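Local structure of response regulator receiver protein (Paraburkholderia phymatum, 5TE9) at residues 33-36 / 37-41; 136-139 / 140-143. The protein probably acts as a phosphorylation-dependent receiver module of a bacterial two-component signalling pathway, cycling between inactive and phosphorylated states. All blocks are in the same frame, centred on the assembly; numbering follows the deposited sequence.

Contact 1 (33-36 with 37-41) closes helix 27-39, and contact 2 (136-139 with 140-143) forms the last turns of helix 133-142; each is a local contact between residues three to four apart along its helix. Contact 1 lies nearer the surface, with R34, D38 and Y39 exposed; contact 2 has no exposed residue and buries F136, V137, V139 and V140. They meet where the F37 and F136 rings pack edge-to-face, joining the buried sides of the two helices. Both share helical backbone bonds, to which contact 1 adds tyrosine rings against two carbonyls and contact 2 a cluster of E138, R141 and R142. Both also reach the second subunit.

Contact 1. Residues 33-36 / 37-41; sequences TREA and FDYYK
The amide of F37 donates to T33 O at 3.0 Å in an almost straight bond (179°), the first of four successive i to i+4 bonds. D38 N follows to R34 O, more bent at 144°, then Y39 N to E35 O at 2.7 Å and Y40 N to A36 O. E35 O has a second neighbour: the Y39 ring lies beneath it, CG 3.0 Å away and the oxygen offset toward the rim. Extended beyond CG, E35 runs alongside the same ring, its CB 3.5 Å from Y39 CE2. A36 O instead meets the Y40 ring at its edge, in the ring plane, 3.3 Å from CD2. Helix 27-39, of the beta-alpha-beta unit between strands 19-23 and 46-49, ends in a Schellman motif: K41, with positive phi (64°), donates its N to D38 O, and L42 N reaches F37 O. On the buried side, T33 CG2, anti to the backbone N, lies 3.7 Å from F37 CE1. The same torsion sets OG1 beside the backbone N, where it hydrogen-bonds to V131 O. In the second subunit, R141 NE donates to Y39 O, W147 makes a cation-pi contact with K41, and I143 O and S144 O accept weakly from K41 NZ.

Contact 2. Residues 136-139 / 140-143; sequences FVEV and VRRI
E138 and R141 run side by side from successive turns, joined by a salt bridge from OE2 to NH1; the modelled separation is very short, so its exact length is doubtful. Carboxylate and guanidinium planes are turned 50° apart. A bend at chi2 (-63°) folds the E138 carboxylate back over the following turn, where OE1 also faces R142 NE in a long salt bridge of 3.6 Å. One carboxylate thus lies between two arginines. On the helix's other flank V140 CG2 sits over a face of the F136 ring, 4.3 Å from its centroid, a CH-pi contact. With CG anti to the backbone N (chi1 179°), the F136 ring swings toward the next turn, CE2 3.8 Å from V140 CG2. Alongside, V139 CG1 packs on I143 CD1 at 3.9 Å. Behind these side chains, V140 N bonds to F136 O, R141 N to V137 O and R142 N to E138 O, fixing the spacing of the turns. Farther out, R142 NH1 is held by Y126 O, and F136 and V140 pack on V150 of the second subunit. Helix 133-142 follows strand 126-128, the fifth strand, at one edge of the parallel sheet in this CheY-like receiver fold: V139 rests on I127 of that strand and V104 of strand 103-107, and V137 and V140 lie on F148 of strand 146-152.

Contact 1. Residues 33-36 / 37-41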
ATOM      1  N   THR A  33      -9.552  -7.791  -9.215  1.00 39.52           N
ATOM      2  CA  THR A  33      -9.434  -6.720  -8.242  1.00 37.16           C
ATOM      3  C   THR A  33      -9.739  -7.218  -6.832  1.00 39.33           C
ATOM      4  O   THR A  33      -9.044  -6.849  -5.880  1.00 43.71           O
ATOM      5  CB  THR A  33     -10.347  -5.569  -8.639  1.00 38.54           C
ATOM      6  OG1 THR A  33     -10.016  -5.140  -9.973  1.00 35.18           O
ATOM      7  CG2 THR A  33     -10.174  -4.419  -7.687  1.00 33.14           C
ATOM      8  N   ARG A  34     -10.758  -8.069  -6.682  1.00 44.30           N
ATOM      9  CA  ARG A  34     -11.107  -8.603  -5.366  1.00 47.72           C
ATOM     10  C   ARG A  34      -9.938  -9.356  -4.754  1.00 49.06           C
ATOM     11  O   ARG A  34      -9.586  -9.145  -3.587  1.00 48.29           O
ATOM     12  CB  ARG A  34     -12.329  -9.520  -5.472  1.00 52.22           C
ATOM     13  CG  ARG A  34     -13.648  -8.812  -5.216  1.00 59.16           C
ATOM     14  CD  ARG A  34     -14.858  -9.695  -5.510  1.00 71.16           C
ATOM     15  NE  ARG A  34     -16.102  -8.957  -5.307  1.00 77.62           N
ATOM     16  CZ  ARG A  34     -17.290  -9.338  -5.768  1.00 88.12           C
ATOM     17  NH1 ARG A  34     -17.404 -10.461  -6.471  1.00 99.77           N
ATOM     18  NH2 ARG A  34     -18.367  -8.597  -5.532  1.00 85.25           N
ATOM     19  N   GLU A  35      -9.325 -10.241  -5.540  1.00 53.83           N
ATOM     20  CA  GLU A  35      -8.209 -11.030  -5.049  1.00 57.69           C
ATOM     21  C   GLU A  35      -6.988 -10.167  -4.788  1.00 53.49           C
ATOM     22  O   GLU A  35      -6.233 -10.449  -3.853  1.00 63.05           O
ATOM     23  CB  GLU A  35      -7.888 -12.143  -6.042  1.00 64.20           C
ATOM     24  CG  GLU A  35      -8.964 -13.200  -6.093  1.00 75.05           C
ATOM     25  CD  GLU A  35      -8.866 -14.083  -7.323  1.00 84.57           C
ATOM     26  OE1 GLU A  35      -7.741 -14.266  -7.854  1.00 87.56           O
ATOM     27  OE2 GLU A  35      -9.930 -14.576  -7.762  1.00 85.75           O
ATOM     28  N   ALA A  36      -6.776  -9.119  -5.594  1.00 45.66           N
ATOM     29  CA  ALA A  36      -5.664  -8.200  -5.355  1.00 43.97           C
ATOM     30  C   ALA A  36      -5.811  -7.506  -4.007  1.00 46.99           C
ATOM     31  O   ALA A  36      -4.878  -7.501  -3.198  1.00 48.37           O
ATOM     32  CB  ALA A  36      -5.573  -7.169  -6.481  1.00 41.24           C
ATOM     33  N   PHE A  37      -6.987  -6.913  -3.755  1.00 48.15           N
ATOM     34  CA  PHE A  37      -7.298  -6.315  -2.457  1.00 47.33           C
ATOM     35  C   PHE A  37      -7.164  -7.328  -1.327  1.00 51.04           C
ATOM     36  O   PHE A  37      -6.752  -6.981  -0.213  1.00 53.16           O
ATOM     37  CB  PHE A  37      -8.724  -5.757  -2.462  1.00 45.80           C
ATOM     38  CG  PHE A  37      -8.847  -4.419  -3.106  1.00 50.75           C
ATOM     39  CD1 PHE A  37      -8.198  -4.138  -4.297  1.00 46.70           C
ATOM     40  CD2 PHE A  37      -9.621  -3.433  -2.523  1.00 52.07           C
ATOM     41  CE1 PHE A  37      -8.312  -2.902  -4.881  1.00 38.47           C
ATOM     42  CE2 PHE A  37      -9.735  -2.196  -3.115  1.00 47.13           C
ATOM     43  CZ  PHE A  37      -9.080  -1.939  -4.295  1.00 40.13           C
ATOM     44  N   ASP A  38      -7.551  -8.574  -1.584  1.00 49.09           N
ATOM     45  CA  ASP A  38      -7.483  -9.610  -0.560  1.00 53.12           C
ATOM     46  C   ASP A  38      -6.044 -10.039  -0.285  1.00 51.39           C
ATOM     47  O   ASP A  38      -5.599 -10.022   0.862  1.00 53.54           O
ATOM     48  CB  ASP A  38      -8.322 -10.808  -0.986  1.00 68.61           C
ATOM     49  CG  ASP A  38      -8.855 -11.582   0.193  1.00 90.64           C
ATOM     50  OD1 ASP A  38      -9.553 -10.959   1.021  1.00 98.86           O
ATOM     51  OD2 ASP A  38      -8.585 -12.801   0.294  1.00100.65           O
ATOM     52  N   TYR A  39      -5.315 -10.453  -1.326  1.00 51.78           N
ATOM     53  CA  TYR A  39      -3.983 -11.010  -1.123  1.00 59.49           C
ATOM     54  C   TYR A  39      -3.005  -9.959  -0.608  1.00 59.54           C
ATOM     55  O   TYR A  39      -2.111 -10.285   0.173  1.00 57.45           O
ATOM     56  CB  TYR A  39      -3.439 -11.628  -2.415  1.00 68.49           C
ATOM     57  CG  TYR A  39      -4.309 -12.681  -3.076  1.00 90.95           C
ATOM     58  CD1 TYR A  39      -5.207 -13.450  -2.338  1.00102.04           C
ATOM     59  CD2 TYR A  39      -4.230 -12.913  -4.452  1.00 99.57           C
ATOM     60  CE1 TYR A  39      -6.000 -14.420  -2.950  1.00105.49           C
ATOM     61  CE2 TYR A  39      -5.021 -13.882  -5.068  1.00104.11           C
ATOM     62  CZ  TYR A  39      -5.901 -14.627  -4.310  1.00106.90           C
ATOM     63  OH  TYR A  39      -6.686 -15.586  -4.910  1.00113.18           O
ATOM     64  N   TYR A  40      -3.153  -8.698  -1.009  1.00 45.88           N
ATOM     65  CA  TYR A  40      -2.221  -7.667  -0.571  1.00 43.21           C
ATOM     66  C   TYR A  40      -2.739  -6.855   0.606  1.00 42.87           C
ATOM     67  O   TYR A  40      -2.130  -5.844   0.960  1.00 48.53           O
ATOM     68  CB  TYR A  40      -1.854  -6.761  -1.738  1.00 36.22           C
ATOM     69  CG  TYR A  40      -1.064  -7.526  -2.768  1.00 40.15           C
ATOM     70  CD1 TYR A  40       0.299  -7.703  -2.635  1.00 43.24           C
ATOM     71  CD2 TYR A  40      -1.680  -8.102  -3.844  1.00 39.32           C
ATOM     72  CE1 TYR A  40       1.020  -8.415  -3.562  1.00 44.97           C
ATOM     73  CE2 TYR A  40      -0.972  -8.818  -4.774  1.00 44.19           C
ATOM     74  CZ  TYR A  40       0.376  -8.967  -4.637  1.00 48.28           C
ATOM     75  OH  TYR A  40       1.071  -9.687  -5.582  1.00 58.29           O
ATOM     76  N   LYS A  41      -3.831  -7.284   1.233  1.00 43.09           N
ATOM     77  CA  LYS A  41      -4.246  -6.766   2.536  1.00 40.56           C
ATOM     78  C   LYS A  41      -4.607  -5.290   2.465  1.00 39.06           C
ATOM     79  O   LYS A  41      -4.177  -4.480   3.290  1.00 49.71           O
ATOM     80  CB  LYS A  41      -3.168  -7.004   3.598  1.00 43.57           C
ATOM     81  CG  LYS A  41      -3.131  -8.407   4.146  1.00 54.70           C
ATOM     82  CD  LYS A  41      -1.681  -8.852   4.288  1.00 61.67           C
ATOM     83  CE  LYS A  41      -1.386  -9.464   5.635  1.00 62.89           C
ATOM     84  NZ  LYS A  41      -1.479  -8.496   6.737  1.00 63.44           N
TER

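Contact 2. Residues 136-139 / 140-143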
ATOM      1  N   PHE A 136      -3.500  -0.782  -9.391  1.00 42.03           N
ATOM      2  CA  PHE A 136      -4.117   0.001  -8.330  1.00 40.10           C
ATOM      3  C   PHE A 136      -3.087   0.863  -7.625  1.00 43.69           C
ATOM      4  O   PHE A 136      -3.387   1.989  -7.209  1.00 46.03           O
ATOM      5  CB  PHE A 136      -4.815  -0.898  -7.328  1.00 40.84           C
ATOM      6  CG  PHE A 136      -5.459  -0.148  -6.201  1.00 42.64           C
ATOM      7  CD1 PHE A 136      -6.695   0.456  -6.368  1.00 48.43           C
ATOM      8  CD2 PHE A 136      -4.832  -0.041  -4.981  1.00 41.84           C
ATOM      9  CE1 PHE A 136      -7.302   1.149  -5.327  1.00 44.99           C
ATOM     10  CE2 PHE A 136      -5.434   0.647  -3.945  1.00 43.45           C
ATOM     11  CZ  PHE A 136      -6.674   1.235  -4.115  1.00 38.50           C
ATOM     12  N   VAL A 137      -1.863   0.359  -7.485  1.00 38.52           N
ATOM     13  CA  VAL A 137      -0.824   1.179  -6.883  1.00 38.54           C
ATOM     14  C   VAL A 137      -0.546   2.392  -7.768  1.00 44.72           C
ATOM     15  O   VAL A 137      -0.400   3.514  -7.273  1.00 49.73           O
ATOM     16  CB  VAL A 137       0.435   0.333  -6.610  1.00 43.49           C
ATOM     17  CG1 VAL A 137       1.671   1.209  -6.498  1.00 43.24           C
ATOM     18  CG2 VAL A 137       0.237  -0.487  -5.334  1.00 41.62           C
ATOM     19  N   GLU A 138      -0.547   2.202  -9.091  1.00 46.11           N
ATOM     20  CA  GLU A 138      -0.347   3.332  -9.990  1.00 55.22           C
ATOM     21  C   GLU A 138      -1.501   4.324  -9.905  1.00 54.61           C
ATOM     22  O   GLU A 138      -1.279   5.538  -9.933  1.00 54.91           O
ATOM     23  CB  GLU A 138      -0.144   2.846 -11.420  1.00 65.10           C
ATOM     24  CG  GLU A 138       1.333   2.617 -11.743  1.00 77.41           C
ATOM     25  CD  GLU A 138       2.172   3.907 -11.666  1.00 82.06           C
ATOM     26  OE1 GLU A 138       1.735   4.956 -12.188  1.00 83.70           O
ATOM     27  OE2 GLU A 138       3.274   3.879 -11.079  1.00 81.92           O
ATOM     28  N   VAL A 139      -2.734   3.841  -9.774  1.00 51.38           N
ATOM     29  CA  VAL A 139      -3.850   4.759  -9.543  1.00 48.14           C
ATOM     30  C   VAL A 139      -3.547   5.655  -8.354  1.00 45.25           C
ATOM     31  O   VAL A 139      -3.629   6.886  -8.435  1.00 51.24           O
ATOM     32  CB  VAL A 139      -5.162   3.984  -9.326  1.00 45.59           C
ATOM     33  CG1 VAL A 139      -6.258   4.933  -8.880  1.00 47.01           C
ATOM     34  CG2 VAL A 139      -5.575   3.289 -10.588  1.00 50.81           C
ATOM     35  N   VAL A 140      -3.181   5.040  -7.231  1.00 41.97           N
ATOM     36  CA  VAL A 140      -2.887   5.799  -6.026  1.00 39.97           C
ATOM     37  C   VAL A 140      -1.781   6.822  -6.299  1.00 45.03           C
ATOM     38  O   VAL A 140      -1.863   7.975  -5.856  1.00 47.85           O
ATOM     39  CB  VAL A 140      -2.535   4.825  -4.882  1.00 44.16           C
ATOM     40  CG1 VAL A 140      -1.861   5.549  -3.721  1.00 40.29           C
ATOM     41  CG2 VAL A 140      -3.811   4.091  -4.415  1.00 36.60           C
ATOM     42  N   ARG A 141      -0.762   6.435  -7.076  1.00 42.83           N
ATOM     43  CA  ARG A 141       0.311   7.367  -7.399  1.00 59.22           C
ATOM     44  C   ARG A 141      -0.206   8.550  -8.204  1.00 60.95           C
ATOM     45  O   ARG A 141       0.191   9.693  -7.960  1.00 69.16           O
ATOM     46  CB  ARG A 141       1.417   6.655  -8.175  1.00 65.32           C
ATOM     47  CG  ARG A 141       2.262   5.723  -7.351  1.00 64.69           C
ATOM     48  CD  ARG A 141       3.398   5.149  -8.180  1.00 60.68           C
ATOM     49  NE  ARG A 141       4.393   6.151  -8.543  1.00 58.47           N
ATOM     50  CZ  ARG A 141       4.554   6.628  -9.769  1.00 63.20           C
ATOM     51  NH1 ARG A 141       3.773   6.204 -10.744  1.00 61.20           N
ATOM     52  NH2 ARG A 141       5.496   7.529 -10.023  1.00 70.15           N
ATOM     53  N   ARG A 142      -1.097   8.295  -9.166  1.00 61.27           N
ATOM     54  CA  ARG A 142      -1.549   9.318 -10.099  1.00 63.94           C
ATOM     55  C   ARG A 142      -2.509  10.319  -9.471  1.00 67.78           C
ATOM     56  O   ARG A 142      -2.828  11.327 -10.111  1.00 74.53           O
ATOM     57  CB  ARG A 142      -2.229   8.667 -11.306  1.00 59.45           C
ATOM     58  CG  ARG A 142      -1.402   7.608 -12.003  1.00 57.73           C
ATOM     59  CD  ARG A 142      -1.037   8.014 -13.391  1.00 59.74           C
ATOM     60  NE  ARG A 142      -0.576   6.898 -14.202  1.00 59.84           N
ATOM     61  CZ  ARG A 142      -1.382   6.154 -14.952  1.00 62.81           C
ATOM     62  NH1 ARG A 142      -2.679   6.404 -14.966  1.00 66.78           N
ATOM     63  NH2 ARG A 142      -0.893   5.165 -15.690  1.00 62.44           N
ATOM     64  N   ILE A 143      -2.977  10.072  -8.253  1.00 52.02           N
ATOM     65  CA  ILE A 143      -4.012  10.881  -7.630  1.00 53.39           C
ATOM     66  C   ILE A 143      -3.397  11.576  -6.433  1.00 53.65           C
ATOM     67  O   ILE A 143      -3.009  10.918  -5.459  1.00 55.35           O
ATOM     68  CB  ILE A 143      -5.230  10.033  -7.234  1.00 58.98           C
ATOM     69  CG1 ILE A 143      -5.908   9.504  -8.500  1.00 59.87           C
ATOM     70  CG2 ILE A 143      -6.205  10.843  -6.400  1.00 56.78           C
ATOM     71  CD1 ILE A 143      -7.138   8.724  -8.242  1.00 50.77           C
TER